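Local coordinates for ESSB (Geobacillus thermodenitrificans, PDB 4ANO), which is an integral membrane component of the type VII secretion system, represented here by its cytoplasmic fragment, at residues D49-D57 / V66-L74. Sequence-based numbering, arbitrary orientation. Where two conformers were deposited one is given.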
ATOM      1  N   ASP A  49       2.638  10.169 -10.285  1.00 28.47           N
ATOM      2  CA  ASP A  49       2.557   9.062 -11.271  1.00 28.97           C
ATOM      3  C   ASP A  49       1.666   9.641 -12.349  1.00 28.89           C
ATOM      4  O   ASP A  49       0.790  10.368 -12.074  1.00 29.59           O
ATOM      5  CB  ASP A  49       2.030   7.771 -10.623  1.00 28.37           C
ATOM      6  CG  ASP A  49       0.533   7.851 -10.278  1.00 33.84           C
ATOM      7  OD1 ASP A  49      -0.290   7.749 -11.204  1.00 35.74           O
ATOM      8  OD2 ASP A  49       0.178   7.940  -9.055  1.00 36.58           O
ATOM      9  N   PRO A  50       1.927   9.323 -13.601  1.00 31.11           N
ATOM     10  CA  PRO A  50       1.046   9.976 -14.592  1.00 32.69           C
ATOM     11  C   PRO A  50      -0.439   9.503 -14.592  1.00 33.14           C
ATOM     12  O   PRO A  50      -1.323  10.261 -15.076  1.00 35.11           O
ATOM     13  CB  PRO A  50       1.727   9.629 -15.891  1.00 33.85           C
ATOM     14  CG  PRO A  50       2.360   8.200 -15.643  1.00 33.85           C
ATOM     15  CD  PRO A  50       2.645   8.151 -14.094  1.00 32.27           C
ATOM     16  N   CYS A  51      -0.724   8.319 -14.038  1.00 27.18           N
ATOM     17  CA  CYS A  51      -2.139   7.828 -14.060  1.00 27.84           C
ATOM     18  C   CYS A  51      -3.150   8.495 -13.155  1.00 28.16           C
ATOM     19  O   CYS A  51      -4.302   8.737 -13.532  1.00 28.78           O
ATOM     20  CB  CYS A  51      -2.129   6.324 -13.758  1.00 27.89           C
ATOM     21  SG  CYS A  51      -1.242   5.454 -15.131  1.00 31.22           S
ATOM     22  N   ILE A  52      -2.698   8.933 -11.975  1.00 23.66           N
ATOM     23  CA  ILE A  52      -3.661   9.306 -10.935  1.00 24.39           C
ATOM     24  C   ILE A  52      -3.487  10.773 -10.751  1.00 24.95           C
ATOM     25  O   ILE A  52      -2.348  11.237 -10.599  1.00 26.69           O
ATOM     26  CB  ILE A  52      -3.340   8.542  -9.591  1.00 25.18           C
ATOM     27  CG1 ILE A  52      -3.701   7.069  -9.758  1.00 27.86           C
ATOM     28  CG2 ILE A  52      -4.178   9.133  -8.463  1.00 25.97           C
ATOM     29  CD1 ILE A  52      -3.341   6.299  -8.532  1.00 27.87           C
ATOM     30  N   VAL A  53      -4.568  11.510 -10.869  1.00 22.88           N
ATOM     31  CA  VAL A  53      -4.554  12.990 -10.751  1.00 25.68           C
ATOM     32  C   VAL A  53      -4.765  13.304  -9.235  1.00 26.16           C
ATOM     33  O   VAL A  53      -5.534  12.587  -8.556  1.00 25.63           O
ATOM     34  CB  VAL A  53      -5.639  13.621 -11.672  1.00 25.52           C
ATOM     35  CG1 VAL A  53      -5.990  15.130 -11.280  1.00 30.99           C
ATOM     36  CG2 VAL A  53      -5.250  13.559 -13.198  1.00 30.49           C
ATOM     37  N   ARG A  54      -4.036  14.313  -8.714  1.00 23.83           N
ATOM     38  CA  ARG A  54      -4.156  14.795  -7.331  1.00 24.73           C
ATOM     39  C   ARG A  54      -4.292  16.276  -7.379  1.00 24.97           C
ATOM     40  O   ARG A  54      -3.449  16.937  -7.980  1.00 28.50           O
ATOM     41  CB  ARG A  54      -2.930  14.441  -6.460  1.00 23.70           C
ATOM     42  CG  ARG A  54      -2.708  12.951  -6.352  1.00 25.42           C
ATOM     43  CD  ARG A  54      -1.548  12.500  -5.393  1.00 32.38           C
ATOM     44  NE  ARG A  54      -1.329  11.019  -5.478  1.00 30.26           N
ATOM     45  CZ  ARG A  54      -1.017  10.297  -6.542  1.00 36.76           C
ATOM     46  NH1 ARG A  54      -0.822  10.781  -7.807  1.00 35.41           N
ATOM     47  NH2 ARG A  54      -0.928   9.004  -6.382  1.00 35.70           N
ATOM     48  N   ASP A  55      -5.387  16.792  -6.816  1.00 25.11           N
ATOM     49  CA  ASP A  55      -5.545  18.234  -6.739  1.00 24.89           C
ATOM     50  C   ASP A  55      -5.360  18.634  -5.305  1.00 24.79           C
ATOM     51  O   ASP A  55      -5.716  17.868  -4.438  1.00 28.17           O
ATOM     52  CB  ASP A  55      -6.909  18.612  -7.220  1.00 28.41           C
ATOM     53  CG  ASP A  55      -7.030  18.388  -8.722  1.00 31.59           C
ATOM     54  OD1 ASP A  55      -6.136  18.872  -9.474  1.00 36.49           O
ATOM     55  OD2 ASP A  55      -8.023  17.762  -9.122  1.00 36.32           O
ATOM     56  N   ILE A  56      -4.731  19.765  -5.078  1.00 24.82           N
ATOM     57  CA  ILE A  56      -4.246  20.104  -3.682  1.00 22.37           C
ATOM     58  C   ILE A  56      -4.849  21.527  -3.402  1.00 23.41           C
ATOM     59  O   ILE A  56      -4.705  22.439  -4.188  1.00 24.46           O
ATOM     60  CB  ILE A  56      -2.726  20.241  -3.647  1.00 21.20           C
ATOM     61  CG1 ILE A  56      -2.043  18.891  -3.800  1.00 28.45           C
ATOM     62  CG2 ILE A  56      -2.251  20.764  -2.275  1.00 25.16           C
ATOM     63  CD1 ILE A  56      -1.635  18.648  -5.089  1.00 30.86           C
ATOM     64  N   ASP A  57      -5.449  21.700  -2.235  1.00 23.10           N
ATOM     65  CA  ASP A  57      -5.922  23.028  -1.834  1.00 24.94           C
ATOM     66  C   ASP A  57      -5.335  23.319  -0.475  1.00 21.82           C
ATOM     67  O   ASP A  57      -5.690  22.650   0.505  1.00 25.06           O
ATOM     68  CB  ASP A  57      -7.434  23.137  -1.646  1.00 27.19           C
ATOM     69  CG  ASP A  57      -7.862  24.609  -1.424  1.00 31.19           C
ATOM     70  OD1 ASP A  57      -7.438  25.523  -2.203  1.00 34.93           O
ATOM     71  OD2 ASP A  57      -8.668  24.868  -0.522  1.00 35.31           O
ATOM     72  N   VAL A  66      -7.406  15.867  -3.140  1.00 22.51           N
ATOM     73  CA  VAL A  66      -8.439  15.177  -3.848  1.00 24.43           C
ATOM     74  C   VAL A  66      -7.724  14.268  -4.856  1.00 23.50           C
ATOM     75  O   VAL A  66      -6.985  14.778  -5.675  1.00 25.32           O
ATOM     76  CB  VAL A  66      -9.263  16.186  -4.643  1.00 25.46           C
ATOM     77  CG1 VAL A  66     -10.323  15.450  -5.472  1.00 28.76           C
ATOM     78  CG2 VAL A  66      -9.873  17.203  -3.701  1.00 28.65           C
ATOM     79  N   ILE A  67      -7.986  12.971  -4.776  1.00 23.02           N
ATOM     80  CA  ILE A  67      -7.249  11.903  -5.549  1.00 22.44           C
ATOM     81  C   ILE A  67      -8.185  11.151  -6.480  1.00 24.07           C
ATOM     82  O   ILE A  67      -9.123  10.450  -6.009  1.00 26.85           O
ATOM     83  CB  ILE A  67      -6.583  10.909  -4.580  1.00 23.12           C
ATOM     84  CG1 ILE A  67      -5.703  11.703  -3.577  1.00 24.18           C
ATOM     85  CG2 ILE A  67      -5.752   9.857  -5.377  1.00 21.82           C
ATOM     86  CD1 ILE A  67      -5.207  10.955  -2.297  1.00 31.46           C
ATOM     87  N   LYS A  68      -7.916  11.298  -7.781  1.00 23.00           N
ATOM     88  CA  LYS A  68      -8.772  10.730  -8.850  1.00 24.78           C
ATOM     89  C   LYS A  68      -8.018   9.753  -9.785  1.00 24.05           C
ATOM     90  O   LYS A  68      -7.322  10.182 -10.799  1.00 26.01           O
ATOM     91  CB  LYS A  68      -9.362  11.887  -9.608  1.00 26.27           C
ATOM     92  CG  LYS A  68     -10.085  12.872  -8.728  1.00 31.36           C
ATOM     93  CD  LYS A  68     -10.558  14.086  -9.534  1.00 40.28           C
ATOM     94  CE  LYS A  68      -9.419  14.922 -10.129  1.00 40.96           C
ATOM     95  NZ  LYS A  68      -9.914  16.199 -10.764  1.00 46.47           N
ATOM     96  N   PRO A  69      -8.074   8.457  -9.471  1.00 25.20           N
ATOM     97  CA  PRO A  69      -7.521   7.452 -10.367  1.00 23.44           C
ATOM     98  C   PRO A  69      -8.375   7.292 -11.607  1.00 24.99           C
ATOM     99  O   PRO A  69      -9.533   7.730 -11.621  1.00 26.51           O
ATOM    100  CB  PRO A  69      -7.553   6.144  -9.575  1.00 22.61           C
ATOM    101  CG  PRO A  69      -8.309   6.458  -8.311  1.00 28.82           C
ATOM    102  CD  PRO A  69      -8.711   7.861  -8.288  1.00 25.44           C
ATOM    103  N   PRO A  70      -7.768   6.697 -12.624  1.00 24.11           N
ATOM    104  CA  PRO A  70      -8.577   6.261 -13.826  1.00 23.29           C
ATOM    105  C   PRO A  70      -9.809   5.449 -13.371  1.00 24.76           C
ATOM    106  O   PRO A  70      -9.716   4.620 -12.435  1.00 25.17           O
ATOM    107  CB  PRO A  70      -7.612   5.337 -14.599  1.00 24.10           C
ATOM    108  CG  PRO A  70      -6.177   5.862 -14.184  1.00 25.31           C
ATOM    109  CD  PRO A  70      -6.421   6.121 -12.669  1.00 24.02           C
ATOM    110  N   SER A  71     -10.960   5.670 -14.024  0.60 26.33           N
ATOM    111  CA  SER A  71     -12.196   4.932 -13.626  0.60 26.96           C
ATOM    112  C   SER A  71     -12.114   3.412 -13.780  0.60 28.50           C
ATOM    113  O   SER A  71     -12.926   2.665 -13.177  0.60 29.38           O
ATOM    114  CB  SER A  71     -13.423   5.481 -14.350  0.60 30.57           C
ATOM    115  OG  SER A  71     -13.125   5.615 -15.711  0.60 28.53           O
ATOM    116  N   SER A  72     -11.178   2.919 -14.601  1.00 27.92           N
ATOM    117  CA  SER A  72     -10.980   1.490 -14.774  1.00 28.69           C
ATOM    118  C   SER A  72      -9.946   0.808 -13.874  1.00 28.93           C
ATOM    119  O   SER A  72      -9.718  -0.412 -13.993  1.00 30.18           O
ATOM    120  CB  SER A  72     -10.667   1.183 -16.269  1.00 31.49           C
ATOM    121  OG  SER A  72      -9.335   1.634 -16.615  1.00 31.40           O
ATOM    122  N   PHE A  73      -9.291   1.593 -12.996  1.00 26.47           N
ATOM    123  CA  PHE A  73      -8.424   0.960 -11.992  1.00 27.24           C
ATOM    124  C   PHE A  73      -9.269   0.089 -11.050  1.00 27.93           C
ATOM    125  O   PHE A  73     -10.465   0.394 -10.865  1.00 29.83           O
ATOM    126  CB  PHE A  73      -7.698   2.005 -11.195  1.00 22.61           C
ATOM    127  CG  PHE A  73      -6.341   2.361 -11.724  1.00 25.91           C
ATOM    128  CD1 PHE A  73      -5.952   2.122 -13.025  1.00 27.69           C
ATOM    129  CD2 PHE A  73      -5.430   2.984 -10.883  1.00 25.25           C
ATOM    130  CE1 PHE A  73      -4.677   2.456 -13.491  1.00 26.73           C
ATOM    131  CE2 PHE A  73      -4.170   3.328 -11.327  1.00 28.82           C
ATOM    132  CZ  PHE A  73      -3.761   3.062 -12.653  1.00 28.11           C
ATOM    133  N   LEU A  74      -8.649  -1.018 -10.576  1.00 30.27           N
ATOM    134  CA  LEU A  74      -9.224  -2.033  -9.655  1.00 32.05           C
ATOM    135  C   LEU A  74      -8.775  -1.791  -8.196  1.00 31.62           C
ATOM    136  O   LEU A  74      -7.614  -1.432  -7.924  1.00 29.45           O
ATOM    137  CB  LEU A  74      -8.766  -3.476 -10.028  1.00 32.68           C
ATOM    138  CG  LEU A  74      -9.094  -4.381 -11.239  1.00 40.45           C
ATOM    139  CD1 LEU A  74     -10.416  -4.095 -11.866  1.00 39.18           C
ATOM    140  CD2 LEU A  74      -7.918  -4.395 -12.279  1.00 41.67           C
TER
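Strand 53-57 runs antiparallel to strand 66-68 in one β-hairpin, the axes approaching to 4.8 Å with 166° between their directions. V53/K68 and D55/V66 are hydrogen-bonded pairs, each with two backbone bonds: K68 N reaches V53 O at 2.8 Å, whereas the return bond from V53 N to K68 O is longer, 3.1 Å, and meets the carbonyl from above its plane. R54 and I67 form the non-hydrogen-bonded pair between them. Beyond K68 the second strand gives way to P69 and a type I turn, P70-F73.

V53, D55, V66 and K68 share one face. The K68 chain bends at chi3 (-64°), bringing CE against V53 CG1 and NZ to D55 OD2, a 3.0 Å salt bridge nearly along the carboxylate C-O bond; D55 OD1 is paired with K46. R54 and I67 occupy the other face, next to I52. With I52 CG2 anti to the backbone N, this methyl meets I67 CG2 at 3.5 Å and also lies over one face of the R54 guanidinium. That group grips D49 OD2 end-on with NH1 and NH2, the nearer being NH2 at 3.1 Å, while NE bonds to L126 O. D49 OD1 accepts I52 N in an Asx motif. A leucine replacing R54 would probably leave the D49 carboxylate without its cationic mate and L126 O without this donor. I52 CG1 packs on P69 and, obliquely, on the F73 ring; P70 CD sits over the centre of one ring face, and C51 CB approaches F73 CZ at 3.8 Å.

Strand 53-58 is outermost in the four-stranded antiparallel sheet, with 62-68 between it and 25-30. F124 of strand 123-125 touches D49, C51, I52 and F73, and M116 of strand 115-117 touches P69 and F73, joining the hairpin's end to the three-stranded sheet.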